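Local coordinates for protein MAU2 chromatid cohesion factor homolog (PDB 4XDN) that forms a complex with SCC2 that is required for cohesin to associate with chromosomes, and so takes part in sister chromatid cohesion, at residues Q356-N361 with Q377-I382; E251-K256 with K279-T284; S534-F539 with R574-D579. All blocks are in the same frame, centred on the assembly; numbering follows the deposited sequence.

Interaction 1: Q356-N361 with Q377-I382; sequences QKLIKN and QTYKSI
Across the Ile359–Tyr379 pair, whose CA atoms lie 6.8 Å apart, the last turn of helix 339-360 runs nearly antiparallel to segment 377-382, the short axes making 164° at a closest approach of 9.7 Å. Tyr379 carries the second helix's side of the contact and is gripped by two neighbouring residues of the first. Leu358 comes over one face of the phenol ring: its CB stands 4.0 Å from the centroid of the Tyr379 ring, displaced toward the rim on the CZ side, a CH-pi contact. The isobutyl group then continues past that rim, and Leu358 CD1 reaches Tyr379 CE1 at 3.7 Å, the two side chains roughly perpendicular. Ile359 works at the root of the ring instead. Ile359 CG1 lies 3.4 Å from Tyr379 CB and also nears CG and CD2, while Ile359 CD1 continues alongside Tyr379 CB, the two side chains running counter to one another. With CG1 of Ile359 set anti to the carbonyl carbon (chi1 -65°), the long branch is the one laid against the tyrosine, although the bond from CA to CB is not aimed at the other helix. Ile359 CD1 also grazes Lys380 CG at 4.5 Å; the lysine ammonium leads away and is hydrogen-bonded to a polar side chain of another protein's chain, with a weak bond to Gln377 besides. No hydrogen bond joins the two segments. The contact packs together the end of one helix and the early part of the next in a helical hairpin. Glu319 of helix 317-331 touches both Leu358 and Tyr379, Met313 of helix 312-315 also meets the tyrosine, and Leu383, one turn beyond Tyr379, extends the packing of Ile359. The other protein's chain packs on Thr378, Ser381 and Ile382.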
loop_
_atom_site.group_PDB
_atom_site.type_symbol
_atom_site.label_atom_id
_atom_site.label_comp_id
_atom_site.label_asym_id
_atom_site.label_seq_id
_atom_site.Cartn_x
_atom_site.Cartn_y
_atom_site.Cartn_z
ATOM N N GLN A 356 -10.572 2.220 -15.586
ATOM C CA GLN A 356 -11.041 1.312 -16.630
ATOM C C GLN A 356 -10.443 1.680 -17.983
ATOM O O GLN A 356 -10.058 0.804 -18.758
ATOM C CB GLN A 356 -12.566 1.327 -16.716
ATOM C CG GLN A 356 -13.262 0.565 -15.605
ATOM C CD GLN A 356 -14.769 0.562 -15.763
ATOM O OE1 GLN A 356 -15.378 1.590 -16.068
ATOM N NE2 GLN A 356 -15.380 -0.601 -15.570
ATOM N N LYS A 357 -10.367 2.979 -18.261
ATOM C CA LYS A 357 -9.810 3.465 -19.518
ATOM C C LYS A 357 -8.295 3.262 -19.578
ATOM O O LYS A 357 -7.745 2.980 -20.643
ATOM C CB LYS A 357 -10.152 4.944 -19.718
ATOM C CG LYS A 357 -11.575 5.187 -20.198
ATOM C CD LYS A 357 -11.850 6.669 -20.413
ATOM C CE LYS A 357 -12.385 6.949 -21.814
ATOM N NZ LYS A 357 -11.351 6.753 -22.874
ATOM N N LEU A 358 -7.624 3.407 -18.438
ATOM C CA LEU A 358 -6.184 3.185 -18.374
ATOM C C LEU A 358 -5.866 1.735 -18.716
ATOM O O LEU A 358 -4.896 1.451 -19.420
ATOM C CB LEU A 358 -5.637 3.539 -16.990
ATOM C CG LEU A 358 -5.597 5.027 -16.627
ATOM C CD1 LEU A 358 -5.166 5.208 -15.176
ATOM C CD2 LEU A 358 -4.671 5.798 -17.558
ATOM N N ILE A 359 -6.691 0.821 -18.217
ATOM C CA ILE A 359 -6.561 -0.591 -18.551
ATOM C C ILE A 359 -6.807 -0.807 -20.041
ATOM O O ILE A 359 -6.017 -1.455 -20.726
ATOM C CB ILE A 359 -7.546 -1.454 -17.739
ATOM C CG1 ILE A 359 -7.204 -1.384 -16.250
ATOM C CG2 ILE A 359 -7.519 -2.908 -18.214
ATOM C CD1 ILE A 359 -8.286 -1.938 -15.348
ATOM N N LYS A 360 -7.910 -0.253 -20.534
ATOM C CA LYS A 360 -8.311 -0.437 -21.923
ATOM C C LYS A 360 -7.293 0.143 -22.905
ATOM O O LYS A 360 -6.994 -0.473 -23.926
ATOM C CB LYS A 360 -9.684 0.201 -22.157
ATOM C CG LYS A 360 -10.121 0.236 -23.615
ATOM C CD LYS A 360 -11.563 0.704 -23.752
ATOM C CE LYS A 360 -12.553 -0.453 -23.683
ATOM N NZ LYS A 360 -13.191 -0.715 -25.007
ATOM N N ASN A 361 -6.762 1.321 -22.592
ATOM C CA ASN A 361 -5.867 2.028 -23.503
ATOM C C ASN A 361 -4.388 1.848 -23.159
ATOM O O ASN A 361 -3.554 2.675 -23.534
ATOM C CB ASN A 361 -6.211 3.519 -23.516
ATOM C CG ASN A 361 -7.645 3.783 -23.933
ATOM O OD1 ASN A 361 -8.385 4.485 -23.244
ATOM N ND2 ASN A 361 -8.048 3.215 -25.063
ATOM N N GLN A 377 -2.824 -5.390 -13.102
ATOM C CA GLN A 377 -3.182 -5.997 -11.830
ATOM C C GLN A 377 -3.330 -4.915 -10.759
ATOM O O GLN A 377 -4.228 -4.976 -9.915
ATOM C CB GLN A 377 -2.127 -7.027 -11.420
ATOM C CG GLN A 377 -2.639 -8.129 -10.504
ATOM C CD GLN A 377 -3.479 -9.169 -11.233
ATOM O OE1 GLN A 377 -4.013 -8.915 -12.313
ATOM N NE2 GLN A 377 -3.596 -10.352 -10.637
ATOM N N THR A 378 -2.450 -3.919 -10.810
ATOM C CA THR A 378 -2.516 -2.779 -9.904
ATOM C C THR A 378 -3.737 -1.919 -10.217
ATOM O O THR A 378 -4.398 -1.412 -9.309
ATOM C CB THR A 378 -1.240 -1.919 -9.995
ATOM O OG1 THR A 378 -0.127 -2.672 -9.504
ATOM C CG2 THR A 378 -1.369 -0.642 -9.175
ATOM N N TYR A 379 -4.026 -1.751 -11.504
ATOM C CA TYR A 379 -5.216 -1.025 -11.932
ATOM C C TYR A 379 -6.467 -1.693 -11.374
ATOM O O TYR A 379 -7.394 -1.019 -10.933
ATOM C CB TYR A 379 -5.300 -0.959 -13.462
ATOM C CG TYR A 379 -4.380 0.048 -14.120
ATOM C CD1 TYR A 379 -4.122 1.282 -13.534
ATOM C CD2 TYR A 379 -3.777 -0.233 -15.341
ATOM C CE1 TYR A 379 -3.289 2.202 -14.140
ATOM C CE2 TYR A 379 -2.941 0.682 -15.952
ATOM C CZ TYR A 379 -2.701 1.897 -15.347
ATOM O OH TYR A 379 -1.870 2.812 -15.949
ATOM N N LYS A 380 -6.485 -3.022 -11.391
ATOM C CA LYS A 380 -7.633 -3.770 -10.894
ATOM C C LYS A 380 -7.790 -3.595 -9.386
ATOM O O LYS A 380 -8.907 -3.572 -8.873
ATOM C CB LYS A 380 -7.501 -5.251 -11.250
ATOM C CG LYS A 380 -7.797 -5.552 -12.716
ATOM C CD LYS A 380 -7.216 -6.886 -13.158
ATOM C CE LYS A 380 -7.785 -8.045 -12.358
ATOM N NZ LYS A 380 -7.233 -9.351 -12.815
ATOM N N SER A 381 -6.672 -3.459 -8.681
ATOM C CA SER A 381 -6.716 -3.235 -7.239
ATOM C C SER A 381 -7.333 -1.874 -6.944
ATOM O O SER A 381 -8.046 -1.709 -5.957
ATOM C CB SER A 381 -5.316 -3.327 -6.625
ATOM O OG SER A 381 -4.530 -2.201 -6.971
ATOM N N ILE A 382 -7.055 -0.900 -7.807
ATOM C CA ILE A 382 -7.639 0.428 -7.666
ATOM C C ILE A 382 -9.151 0.342 -7.835
ATOM O O ILE A 382 -9.896 0.979 -7.092
ATOM C CB ILE A 382 -7.046 1.428 -8.685
ATOM C CG1 ILE A 382 -5.577 1.697 -8.347
ATOM C CG2 ILE A 382 -7.837 2.741 -8.685
ATOM C CD1 ILE A 382 -4.845 2.585 -9.342
#

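Interaction 2: E251-K256 with K279-T284; sequences ELYAWK and KNFFDT
Tyr253 is the first residue of segment 251-256 to meet Phe281, across the consecutive helices 250-266 and 272-291, which pack side by side. Tyr253 CD2 lies 3.9 Å from Phe281 CD1, with Phe281 CE1 scarcely farther. The two rings are inclined at 38° with centroids 5.9 Å apart, an oblique pairing of side chains that point opposite ways. Ala254 follows, its CB set 3.8 Å from CE2 of Phe281 and nearly as close to CZ. Phe281 therefore touches both neighbours with different parts of one ring, CD1 and CE1 against the tyrosine, CE2 and CZ against the alanine. Its CG stands anti to the backbone N (chi1 172°), which sends the phenyl group across to helix 250-266, where it lies against the small side chain of Ala254. Leu289 of its own helix also packs on Phe281, and Leu320 of helix 317-331 on Ala254. Farther along, Lys256 CD lies 3.5 Å above one face of the Tyr253 ring, toward its rim, and Lys256 NZ gives the tyrosine OH a weak hydrogen bond while forming a salt bridge with Glu260. An alanine in place of Phe281 is likely to open a gap between the two helices and leave Tyr253 and Ala254 without their shared partner. With no hydrogen bond between the segments, this buried contact depends on shape and apolar packing rather than on directional polar bonds.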
loop_
_atom_site.group_PDB
_atom_site.type_symbol
_atom_site.label_atom_id
_atom_site.label_comp_id
_atom_site.label_asym_id
_atom_site.label_seq_id
_atom_site.Cartn_x
_atom_site.Cartn_y
_atom_site.Cartn_z
ATOM N N GLU A 251 9.768 13.625 -11.719
ATOM C CA GLU A 251 9.237 12.294 -11.441
ATOM C C GLU A 251 9.343 11.958 -9.954
ATOM O O GLU A 251 8.348 11.621 -9.312
ATOM C CB GLU A 251 9.962 11.233 -12.269
ATOM C CG GLU A 251 9.627 11.263 -13.757
ATOM C CD GLU A 251 10.340 12.377 -14.507
ATOM O OE1 GLU A 251 11.523 12.646 -14.206
ATOM O OE2 GLU A 251 9.714 12.982 -15.401
ATOM N N LEU A 252 10.552 12.058 -9.408
ATOM C CA LEU A 252 10.777 11.719 -8.009
ATOM C C LEU A 252 10.083 12.705 -7.072
ATOM O O LEU A 252 9.687 12.340 -5.967
ATOM C CB LEU A 252 12.276 11.673 -7.701
ATOM C CG LEU A 252 13.059 10.511 -8.325
ATOM C CD1 LEU A 252 14.550 10.658 -8.035
ATOM C CD2 LEU A 252 12.550 9.165 -7.824
ATOM N N TYR A 253 9.929 13.952 -7.508
ATOM C CA TYR A 253 9.259 14.945 -6.677
ATOM C C TYR A 253 7.763 14.648 -6.589
ATOM O O TYR A 253 7.137 14.888 -5.559
ATOM C CB TYR A 253 9.481 16.359 -7.215
ATOM C CG TYR A 253 9.139 17.428 -6.201
ATOM C CD1 TYR A 253 10.050 17.795 -5.219
ATOM C CD2 TYR A 253 7.902 18.061 -6.216
ATOM C CE1 TYR A 253 9.741 18.769 -4.285
ATOM C CE2 TYR A 253 7.584 19.033 -5.286
ATOM C CZ TYR A 253 8.508 19.382 -4.322
ATOM O OH TYR A 253 8.199 20.352 -3.394
ATOM N N ALA A 254 7.191 14.123 -7.668
ATOM C CA ALA A 254 5.793 13.705 -7.654
ATOM C C ALA A 254 5.599 12.614 -6.609
ATOM O O ALA A 254 4.564 12.544 -5.946
ATOM C CB ALA A 254 5.364 13.216 -9.026
ATOM N N TRP A 255 6.614 11.767 -6.469
ATOM C CA TRP A 255 6.602 10.692 -5.486
ATOM C C TRP A 255 6.673 11.277 -4.083
ATOM O O TRP A 255 6.005 10.800 -3.168
ATOM C CB TRP A 255 7.774 9.738 -5.735
ATOM C CG TRP A 255 7.756 8.487 -4.912
ATOM C CD1 TRP A 255 6.710 7.986 -4.197
ATOM C CD2 TRP A 255 8.846 7.574 -4.724
ATOM N NE1 TRP A 255 7.079 6.816 -3.575
ATOM C CE2 TRP A 255 8.386 6.543 -3.883
ATOM C CE3 TRP A 255 10.166 7.530 -5.188
ATOM C CZ2 TRP A 255 9.198 5.478 -3.494
ATOM C CZ3 TRP A 255 10.971 6.472 -4.800
ATOM C CH2 TRP A 255 10.484 5.461 -3.961
ATOM N N LYS A 256 7.488 12.314 -3.921
ATOM C CA LYS A 256 7.586 13.020 -2.650
ATOM C C LYS A 256 6.220 13.576 -2.260
ATOM O O LYS A 256 5.761 13.382 -1.135
ATOM C CB LYS A 256 8.619 14.148 -2.739
ATOM C CG LYS A 256 8.732 15.021 -1.497
ATOM C CD LYS A 256 8.573 16.492 -1.852
ATOM C CE LYS A 256 8.723 17.390 -0.633
ATOM N NZ LYS A 256 7.745 18.519 -0.645
ATOM N N LYS A 279 -1.190 20.957 -7.063
ATOM C CA LYS A 279 -1.773 21.857 -8.051
ATOM C C LYS A 279 -0.695 22.711 -8.712
ATOM O O LYS A 279 -0.617 22.782 -9.938
ATOM C CB LYS A 279 -2.831 22.747 -7.390
ATOM C CG LYS A 279 -3.306 23.932 -8.227
ATOM C CD LYS A 279 -4.205 24.843 -7.406
ATOM C CE LYS A 279 -4.342 26.218 -8.042
ATOM N NZ LYS A 279 -4.890 27.219 -7.084
ATOM N N ASN A 280 0.131 23.357 -7.895
ATOM C CA ASN A 280 1.217 24.182 -8.407
ATOM C C ASN A 280 2.221 23.338 -9.186
ATOM O O ASN A 280 2.720 23.757 -10.229
ATOM C CB ASN A 280 1.923 24.915 -7.264
ATOM C CG ASN A 280 1.008 25.882 -6.536
ATOM O OD1 ASN A 280 -0.021 26.304 -7.067
ATOM N ND2 ASN A 280 1.383 26.244 -5.313
ATOM N N PHE A 281 2.506 22.147 -8.670
ATOM C CA PHE A 281 3.428 21.224 -9.321
ATOM C C PHE A 281 2.950 20.867 -10.725
ATOM O O PHE A 281 3.719 20.924 -11.684
ATOM C CB PHE A 281 3.594 19.955 -8.480
ATOM C CG PHE A 281 4.369 18.869 -9.167
ATOM C CD1 PHE A 281 5.736 18.986 -9.355
ATOM C CD2 PHE A 281 3.731 17.728 -9.625
ATOM C CE1 PHE A 281 6.449 17.991 -9.986
ATOM C CE2 PHE A 281 4.442 16.726 -10.257
ATOM C CZ PHE A 281 5.804 16.859 -10.437
ATOM N N PHE A 282 1.676 20.511 -10.840
ATOM C CA PHE A 282 1.093 20.147 -12.125
ATOM C C PHE A 282 1.123 21.312 -13.108
ATOM O O PHE A 282 1.385 21.122 -14.295
ATOM C CB PHE A 282 -0.349 19.666 -11.942
ATOM C CG PHE A 282 -0.470 18.296 -11.327
ATOM C CD1 PHE A 282 0.432 17.293 -11.641
ATOM C CD2 PHE A 282 -1.493 18.011 -10.439
ATOM C CE1 PHE A 282 0.317 16.038 -11.079
ATOM C CE2 PHE A 282 -1.612 16.756 -9.873
ATOM C CZ PHE A 282 -0.706 15.768 -10.194
ATOM N N ASP A 283 0.857 22.517 -12.613
ATOM C CA ASP A 283 0.817 23.699 -13.467
ATOM C C ASP A 283 2.149 23.950 -14.165
ATOM O O ASP A 283 2.183 24.474 -15.278
ATOM C CB ASP A 283 0.434 24.939 -12.651
ATOM C CG ASP A 283 -1.028 24.950 -12.249
ATOM O OD1 ASP A 283 -1.830 24.223 -12.871
ATOM O OD2 ASP A 283 -1.376 25.700 -11.313
ATOM N N THR A 284 3.241 23.567 -13.511
ATOM C CA THR A 284 4.580 23.913 -13.979
ATOM C C THR A 284 5.387 22.714 -14.475
ATOM O O THR A 284 6.385 22.890 -15.172
ATOM C CB THR A 284 5.381 24.606 -12.861
ATOM O OG1 THR A 284 5.485 23.732 -11.730
ATOM C CG2 THR A 284 4.695 25.896 -12.435
#

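Interaction 3: S534-F539 with R574-D579; sequences SKLREF and RMLEHD
Segment 534-539 is helical throughout, whereas segment 574-579 carries the end of helix 562-575 and the turn that leads into helix 580-593; the CA atoms of Arg537 and Leu576 come nearest, 7.5 Å apart. Leu576 fits against two successive residues of the facing helix with its two methyls. Leu576 CD1 goes to the helix surface, 4.0 Å from Leu536 CG and about as near to Arg537 CA. Leu576 CD2 lies over one face of the Arg537 guanidinium, 3.7 Å from Arg537 NH1. The arginine chain is bent at chi3 (-56°), which turns the guanidinium so that one face meets Leu576 CD2. At the guanidinium edge, in plane, a water bridges the two segments: Arg537 NH1 donates to it at 3.2 Å, and the water donates in turn to Leu576 O at 3.0 Å. Arg537 thus meets Leu576 twice, by its face and through one water. On the more buried side, Leu536 CD2 meets Met575 SD at 3.9 Å, a plain apolar touch. The contact joins helix 526-543 to the connection between helices 562-575 and 580-593. Leu510 of helix 499-513 backs Leu536, and Val533 and Phe517 pack on Met575. Tyr540, a turn beyond Arg537, touches Leu576 and is hydrogen-bonded through its OH to Glu577, while Asp579 is the N-cap of helix 580-593, its OD1 accepting from Glu582 N.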
loop_
_atom_site.group_PDB
_atom_site.type_symbol
_atom_site.label_atom_id
_atom_site.label_comp_id
_atom_site.label_asym_id
_atom_site.label_seq_id
_atom_site.Cartn_x
_atom_site.Cartn_y
_atom_site.Cartn_z
ATOM N N SER A 534 -7.094 13.529 31.622
ATOM C CA SER A 534 -6.231 14.580 31.100
ATOM C C SER A 534 -6.143 14.523 29.576
ATOM O O SER A 534 -6.073 15.558 28.914
ATOM C CB SER A 534 -4.835 14.473 31.713
ATOM O OG SER A 534 -3.999 15.512 31.238
ATOM N N LYS A 535 -6.143 13.313 29.022
ATOM C CA LYS A 535 -6.157 13.142 27.573
ATOM C C LYS A 535 -7.471 13.659 26.999
ATOM O O LYS A 535 -7.496 14.300 25.946
ATOM C CB LYS A 535 -5.964 11.671 27.190
ATOM C CG LYS A 535 -4.605 11.102 27.550
ATOM C CD LYS A 535 -4.438 9.685 27.016
ATOM C CE LYS A 535 -3.169 9.035 27.549
ATOM N NZ LYS A 535 -2.895 7.720 26.905
ATOM N N LEU A 536 -8.561 13.368 27.699
ATOM C CA LEU A 536 -9.883 13.828 27.297
ATOM C C LEU A 536 -9.927 15.348 27.222
ATOM O O LEU A 536 -10.446 15.916 26.262
ATOM C CB LEU A 536 -10.945 13.319 28.278
ATOM C CG LEU A 536 -12.360 13.874 28.110
ATOM C CD1 LEU A 536 -12.950 13.460 26.770
ATOM C CD2 LEU A 536 -13.244 13.416 29.257
ATOM N N ARG A 537 -9.373 15.997 28.240
ATOM C CA ARG A 537 -9.392 17.450 28.328
ATOM C C ARG A 537 -8.731 18.080 27.107
ATOM O O ARG A 537 -9.173 19.116 26.615
ATOM C CB ARG A 537 -8.690 17.912 29.605
ATOM C CG ARG A 537 -9.133 19.280 30.092
ATOM C CD ARG A 537 -8.419 19.668 31.376
ATOM N NE ARG A 537 -8.597 18.671 32.432
ATOM C CZ ARG A 537 -9.616 18.645 33.286
ATOM N NH1 ARG A 537 -10.574 19.564 33.228
ATOM N NH2 ARG A 537 -9.677 17.693 34.208
ATOM N N GLU A 538 -7.676 17.438 26.617
ATOM C CA GLU A 538 -6.963 17.923 25.444
ATOM C C GLU A 538 -7.817 17.801 24.184
ATOM O O GLU A 538 -7.909 18.743 23.398
ATOM C CB GLU A 538 -5.650 17.156 25.267
ATOM C CG GLU A 538 -4.638 17.412 26.373
ATOM C CD GLU A 538 -3.364 16.601 26.209
ATOM O OE1 GLU A 538 -3.459 15.382 25.952
ATOM O OE2 GLU A 538 -2.268 17.184 26.337
ATOM N N PHE A 539 -8.444 16.643 23.998
ATOM C CA PHE A 539 -9.274 16.408 22.821
ATOM C C PHE A 539 -10.560 17.222 22.859
ATOM O O PHE A 539 -11.012 17.729 21.832
ATOM C CB PHE A 539 -9.614 14.921 22.686
ATOM C CG PHE A 539 -8.477 14.084 22.176
ATOM C CD1 PHE A 539 -8.031 14.224 20.872
ATOM C CD2 PHE A 539 -7.856 13.157 22.996
ATOM C CE1 PHE A 539 -6.983 13.459 20.397
ATOM C CE2 PHE A 539 -6.807 12.387 22.526
ATOM C CZ PHE A 539 -6.371 12.538 21.225
ATOM N N ARG A 574 -20.235 15.770 30.038
ATOM C CA ARG A 574 -20.623 15.071 31.259
ATOM C C ARG A 574 -19.572 15.191 32.359
ATOM O O ARG A 574 -19.912 15.331 33.536
ATOM C CB ARG A 574 -20.878 13.595 30.957
ATOM C CG ARG A 574 -22.283 13.281 30.458
ATOM C CD ARG A 574 -23.222 12.885 31.593
ATOM N NE ARG A 574 -24.134 11.816 31.190
ATOM C CZ ARG A 574 -24.994 11.215 32.007
ATOM N NH1 ARG A 574 -25.068 11.574 33.282
ATOM N NH2 ARG A 574 -25.781 10.252 31.548
ATOM N N MET A 575 -18.300 15.139 31.972
ATOM C CA MET A 575 -17.202 15.064 32.938
ATOM C C MET A 575 -16.525 16.401 33.230
ATOM O O MET A 575 -16.045 16.620 34.341
ATOM C CB MET A 575 -16.140 14.081 32.443
ATOM C CG MET A 575 -16.632 12.650 32.285
ATOM S SD MET A 575 -15.279 11.485 32.020
ATOM C CE MET A 575 -14.504 11.490 33.633
ATOM N N LEU A 576 -16.480 17.290 32.241
ATOM C CA LEU A 576 -15.642 18.486 32.330
ATOM C C LEU A 576 -16.416 19.798 32.474
ATOM O O LEU A 576 -15.872 20.776 32.986
ATOM C CB LEU A 576 -14.735 18.564 31.098
ATOM C CG LEU A 576 -13.898 17.309 30.830
ATOM C CD1 LEU A 576 -13.063 17.478 29.570
ATOM C CD2 LEU A 576 -13.003 16.984 32.024
ATOM N N GLU A 577 -17.669 19.825 32.031
ATOM C CA GLU A 577 -18.467 21.047 32.091
ATOM C C GLU A 577 -19.257 21.145 33.399
ATOM O O GLU A 577 -19.838 20.161 33.851
ATOM C CB GLU A 577 -19.419 21.114 30.897
ATOM C CG GLU A 577 -18.715 21.138 29.540
ATOM C CD GLU A 577 -17.979 22.440 29.272
ATOM O OE1 GLU A 577 -18.020 23.346 30.129
ATOM O OE2 GLU A 577 -17.361 22.557 28.192
ATOM N N HIS A 578 -19.280 22.340 33.990
ATOM C CA HIS A 578 -19.993 22.582 35.247
ATOM C C HIS A 578 -21.186 23.523 35.026
ATOM O O HIS A 578 -22.201 23.433 35.725
ATOM C CB HIS A 578 -19.059 23.193 36.286
ATOM C CG HIS A 578 -17.878 22.339 36.612
ATOM N ND1 HIS A 578 -16.924 21.993 35.680
ATOM C CD2 HIS A 578 -17.488 21.780 37.779
ATOM C CE1 HIS A 578 -16.009 21.233 36.256
ATOM N NE2 HIS A 578 -16.325 21.091 37.530
ATOM N N ASP A 579 -21.042 24.448 34.079
ATOM C CA ASP A 579 -22.053 25.469 33.833
ATOM C C ASP A 579 -23.278 24.876 33.149
ATOM O O ASP A 579 -23.156 24.205 32.126
ATOM C CB ASP A 579 -21.464 26.592 32.981
ATOM C CG ASP A 579 -22.411 27.765 32.826
ATOM O OD1 ASP A 579 -23.223 27.755 31.876
ATOM O OD2 ASP A 579 -22.343 28.700 33.654
HETATM O O HOH W 1 -13.247 20.742 34.511
#

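Overall arrangement
The three contacts belong to one largely helical chain and follow one another in sequence: interaction 2 closes before interaction 1 opens, and interaction 3 comes last. Interactions 1 and 2 each join two helices, interaction 3 a helix to the connection after helix 562-575. Interactions 1 and 2 are the closer pair, their centres about 22 Å apart and their nearest atoms about 12 Å; helix 317-331 touches both, through Glu319 and Leu320 respectively. Interaction 3 is on the opposite side of the chain's centre from interaction 1, centres about 49 Å apart, and about 43 Å from interaction 2. Another protein's chain reaches five residues of interaction 1's segments, Trp255 alone in interaction 2, and none in interaction 3.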